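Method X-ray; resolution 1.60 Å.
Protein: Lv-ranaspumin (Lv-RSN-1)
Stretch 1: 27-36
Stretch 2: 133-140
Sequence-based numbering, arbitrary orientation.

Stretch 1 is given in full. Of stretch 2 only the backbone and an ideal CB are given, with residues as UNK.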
# COMPACT_ATOMS: atom_id res chain seq x y z
N GLY A 27 -8.12 -12.54 1.33
CA GLY A 27 -7.64 -11.66 0.28
C GLY A 27 -6.97 -10.41 0.82
O GLY A 27 -6.73 -10.29 2.03
N ASP A 28 -6.69 -9.48 -0.07
CA ASP A 28 -5.88 -8.32 0.29
C ASP A 28 -6.69 -7.05 0.37
O ASP A 28 -6.11 -5.98 0.44
CB ASP A 28 -4.77 -8.14 -0.74
CG ASP A 28 -3.80 -9.29 -0.74
OD1 ASP A 28 -3.68 -9.93 0.32
OD2 ASP A 28 -3.19 -9.56 -1.79
N LEU A 29 -8.01 -7.16 0.34
CA LEU A 29 -8.87 -6.00 0.16
C LEU A 29 -8.62 -4.89 1.17
O LEU A 29 -8.48 -3.74 0.77
CB LEU A 29 -10.34 -6.39 0.16
CG LEU A 29 -11.31 -5.25 -0.14
CD1 LEU A 29 -11.00 -4.62 -1.50
CD2 LEU A 29 -12.75 -5.75 -0.09
N LEU A 30 -8.58 -5.22 2.46
CA LEU A 30 -8.40 -4.18 3.48
C LEU A 30 -7.09 -3.41 3.27
O LEU A 30 -7.06 -2.18 3.30
CB LEU A 30 -8.45 -4.76 4.89
CG LEU A 30 -8.23 -3.70 5.98
CD1 LEU A 30 -9.31 -2.63 5.92
CD2 LEU A 30 -8.15 -4.31 7.38
N VAL A 31 -6.01 -4.15 3.04
CA VAL A 31 -4.71 -3.54 2.79
C VAL A 31 -4.75 -2.64 1.55
O VAL A 31 -4.27 -1.51 1.58
CB VAL A 31 -3.62 -4.62 2.64
CG1 VAL A 31 -2.34 -4.03 2.04
CG2 VAL A 31 -3.34 -5.28 3.99
N GLU A 32 -5.38 -3.13 0.47
CA GLU A 32 -5.42 -2.36 -0.77
C GLU A 32 -6.25 -1.09 -0.61
O GLU A 32 -5.90 -0.04 -1.17
CB GLU A 32 -5.98 -3.23 -1.90
CG GLU A 32 -5.05 -4.38 -2.27
CD GLU A 32 -5.63 -5.25 -3.38
OE1 GLU A 32 -6.78 -5.71 -3.23
OE2 GLU A 32 -4.92 -5.47 -4.38
N LEU A 33 -7.35 -1.18 0.13
CA LEU A 33 -8.19 -0.02 0.36
C LEU A 33 -7.46 1.00 1.20
O LEU A 33 -7.60 2.20 0.97
CB LEU A 33 -9.52 -0.39 1.04
CG LEU A 33 -10.46 -1.22 0.16
CD1 LEU A 33 -11.73 -1.54 0.94
CD2 LEU A 33 -10.78 -0.48 -1.14
N ALA A 34 -6.70 0.53 2.19
CA ALA A 34 -5.95 1.44 3.06
C ALA A 34 -4.94 2.22 2.23
O ALA A 34 -4.77 3.43 2.41
CB ALA A 34 -5.25 0.67 4.18
N VAL A 35 -4.26 1.55 1.31
CA VAL A 35 -3.32 2.21 0.42
C VAL A 35 -3.99 3.30 -0.40
O VAL A 35 -3.51 4.43 -0.46
CB VAL A 35 -2.64 1.21 -0.51
CG1 VAL A 35 -1.82 1.93 -1.56
CG2 VAL A 35 -1.78 0.23 0.29
N ILE A 36 -5.12 2.97 -1.02
CA ILE A 36 -5.86 3.93 -1.83
C ILE A 36 -6.35 5.12 -1.02
O ILE A 36 -6.12 6.27 -1.39
CB ILE A 36 -7.03 3.24 -2.50
CG1 ILE A 36 -6.50 2.22 -3.49
CG2 ILE A 36 -7.92 4.26 -3.22
CD1 ILE A 36 -7.56 1.25 -3.99
N UNK A 133 1.27 -1.57 -7.40
CA UNK A 133 2.51 -2.28 -7.12
C UNK A 133 2.90 -2.38 -5.63
O UNK A 133 3.78 -3.16 -5.28
CB UNK A 133 3.64 -1.59 -7.88
N UNK A 134 2.26 -1.59 -4.77
CA UNK A 134 2.70 -1.55 -3.37
C UNK A 134 2.45 -2.87 -2.64
O UNK A 134 3.33 -3.39 -1.94
CB UNK A 134 1.99 -0.42 -2.63
N UNK A 135 1.25 -3.43 -2.79
CA UNK A 135 0.93 -4.70 -2.16
C UNK A 135 1.87 -5.81 -2.65
O UNK A 135 2.30 -6.65 -1.87
CB UNK A 135 -0.53 -5.07 -2.44
N UNK A 136 2.21 -5.76 -3.94
CA UNK A 136 3.18 -6.69 -4.55
C UNK A 136 4.54 -6.61 -3.86
O UNK A 136 5.22 -7.62 -3.64
CB UNK A 136 3.34 -6.39 -6.04
N UNK A 137 4.95 -5.39 -3.54
CA UNK A 137 6.21 -5.12 -2.87
C UNK A 137 6.20 -5.73 -1.47
O UNK A 137 7.18 -6.36 -1.03
CB UNK A 137 6.47 -3.61 -2.80
N UNK A 138 5.09 -5.56 -0.76
CA UNK A 138 4.97 -6.11 0.58
C UNK A 138 5.00 -7.63 0.54
O UNK A 138 5.63 -8.25 1.40
CB UNK A 138 3.68 -5.62 1.25
N UNK A 139 4.33 -8.22 -0.45
CA UNK A 139 4.36 -9.67 -0.63
C UNK A 139 5.78 -10.19 -0.82
O UNK A 139 6.19 -11.17 -0.19
CB UNK A 139 3.50 -10.07 -1.83
N UNK A 140 6.55 -9.54 -1.69
CA UNK A 140 7.93 -9.95 -1.94
C UNK A 140 8.78 -9.83 -0.68
O UNK A 140 9.60 -10.70 -0.38
CB UNK A 140 8.54 -9.11 -3.06

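Stretch 2 is helical, and its axis comes within 10.2 Å of the axis of helix 29-36, their N-to-C directions 128° apart. A helix meets a single neighbour with one side only, so the residues on its far side are free of stretch 1.

At position 133 the ideal CB has nothing of stretch 1 within 5.5 Å, so this contact sets no demand and many residues would do. The deposited residue is Asp133; its backbone O accepts a hydrogen bond from the N of position 137.

Position 134 is different. Its CA-to-CB bond points toward stretch 1, and the ideal CB lies 4.6 Å from Val35 CG1. Stretch 1 offers only methyl groups here, which favours an aliphatic side chain; leucine, isoleucine, valine or methionine are all plausible. It is Leu134, with chi1 t and chi2 p, and its CD2 packs 4.0 Å from Val35 CG2.

Position 135 lies where the backbones come closest, its CA 6.9 Å from the CA of Glu32. The ideal CB points toward stretch 1 and sits 4.6 Å from Glu32 CG, 4.9 Å from Val31 CG1 and 5.3 Å from Asp28 OD2. With the helices so near, a compact apolar residue suits best: alanine, valine or perhaps isoleucine. An acidic group would be poorly placed near the Asp28 carboxylate. The residue is Val135, chi1 t, and its two methyls divide the surroundings. CG2 lies 3.6 Å from Glu32 CG, the aliphatic part of that side chain, and 3.9 Å from Val31 CG1, while CG1 lies 3.9 Å from Asp28 OD2. No other residue of stretch 2 has more area covered by stretch 1.

Positions 136 and 137 are out of reach of stretch 1, which cannot choose between polar and apolar residues there. They hold Lys136 and Phe137.

At 138 the CA-to-CB bond again points toward stretch 1, but the ideal CB finds nothing within 5.5 Å. A medium or large apolar residue could extend toward Val31. Leu138 comes nearest with CD1, 4.6 Å from Val31 CG1, shielding a little surface without close packing.

Position 139 points sideways, its CB beyond close contact. Yet the Asp28 carboxylate, which makes no capping bond to its own helix, offers a negative charge to a long side chain; lysine or arginine could span the gap. The answer is Lys139. Its chain runs m, t, t before turning at chi4 (m), bringing NZ 2.8 Å from Asp28 OD2 in a hydrogen-bonded salt bridge.

Position 140 is out of reach; it is Asp140.

Stretch 2, residues 133-140: DLVKFLKD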
# COMPACT_ATOMS: atom_id res chain seq x y z
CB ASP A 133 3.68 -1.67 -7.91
CG ASP A 133 3.67 -2.07 -9.37
OD1 ASP A 133 2.69 -2.71 -9.81
OD2 ASP A 133 4.64 -1.74 -10.09
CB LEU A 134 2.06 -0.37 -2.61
CG LEU A 134 2.59 -0.17 -1.17
CD1 LEU A 134 4.11 -0.18 -1.14
CD2 LEU A 134 2.06 1.13 -0.58
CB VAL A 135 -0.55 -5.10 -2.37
CG1 VAL A 135 -0.85 -6.43 -1.71
CG2 VAL A 135 -1.46 -4.01 -1.80
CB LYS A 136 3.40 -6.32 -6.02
CG LYS A 136 2.57 -7.09 -7.02
CD LYS A 136 3.09 -6.87 -8.45
CE LYS A 136 4.52 -7.39 -8.64
NZ LYS A 136 5.58 -6.39 -8.33
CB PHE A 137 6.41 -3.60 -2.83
CG PHE A 137 7.63 -3.14 -2.08
CD1 PHE A 137 8.90 -3.54 -2.44
CD2 PHE A 137 7.49 -2.23 -1.04
CE1 PHE A 137 10.01 -3.09 -1.75
CE2 PHE A 137 8.60 -1.76 -0.35
CZ PHE A 137 9.87 -2.20 -0.71
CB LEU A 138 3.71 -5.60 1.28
CG LEU A 138 3.58 -4.09 1.41
CD1 LEU A 138 2.23 -3.77 2.03
CD2 LEU A 138 4.71 -3.55 2.27
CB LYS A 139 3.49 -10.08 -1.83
CG LYS A 139 2.00 -9.88 -1.66
CD LYS A 139 1.30 -10.15 -2.99
CE LYS A 139 -0.20 -9.96 -2.90
NZ LYS A 139 -0.87 -11.12 -2.28
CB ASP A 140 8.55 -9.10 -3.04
CG ASP A 140 8.05 -9.48 -4.41
OD1 ASP A 140 7.85 -10.69 -4.64
OD2 ASP A 140 7.86 -8.57 -5.25
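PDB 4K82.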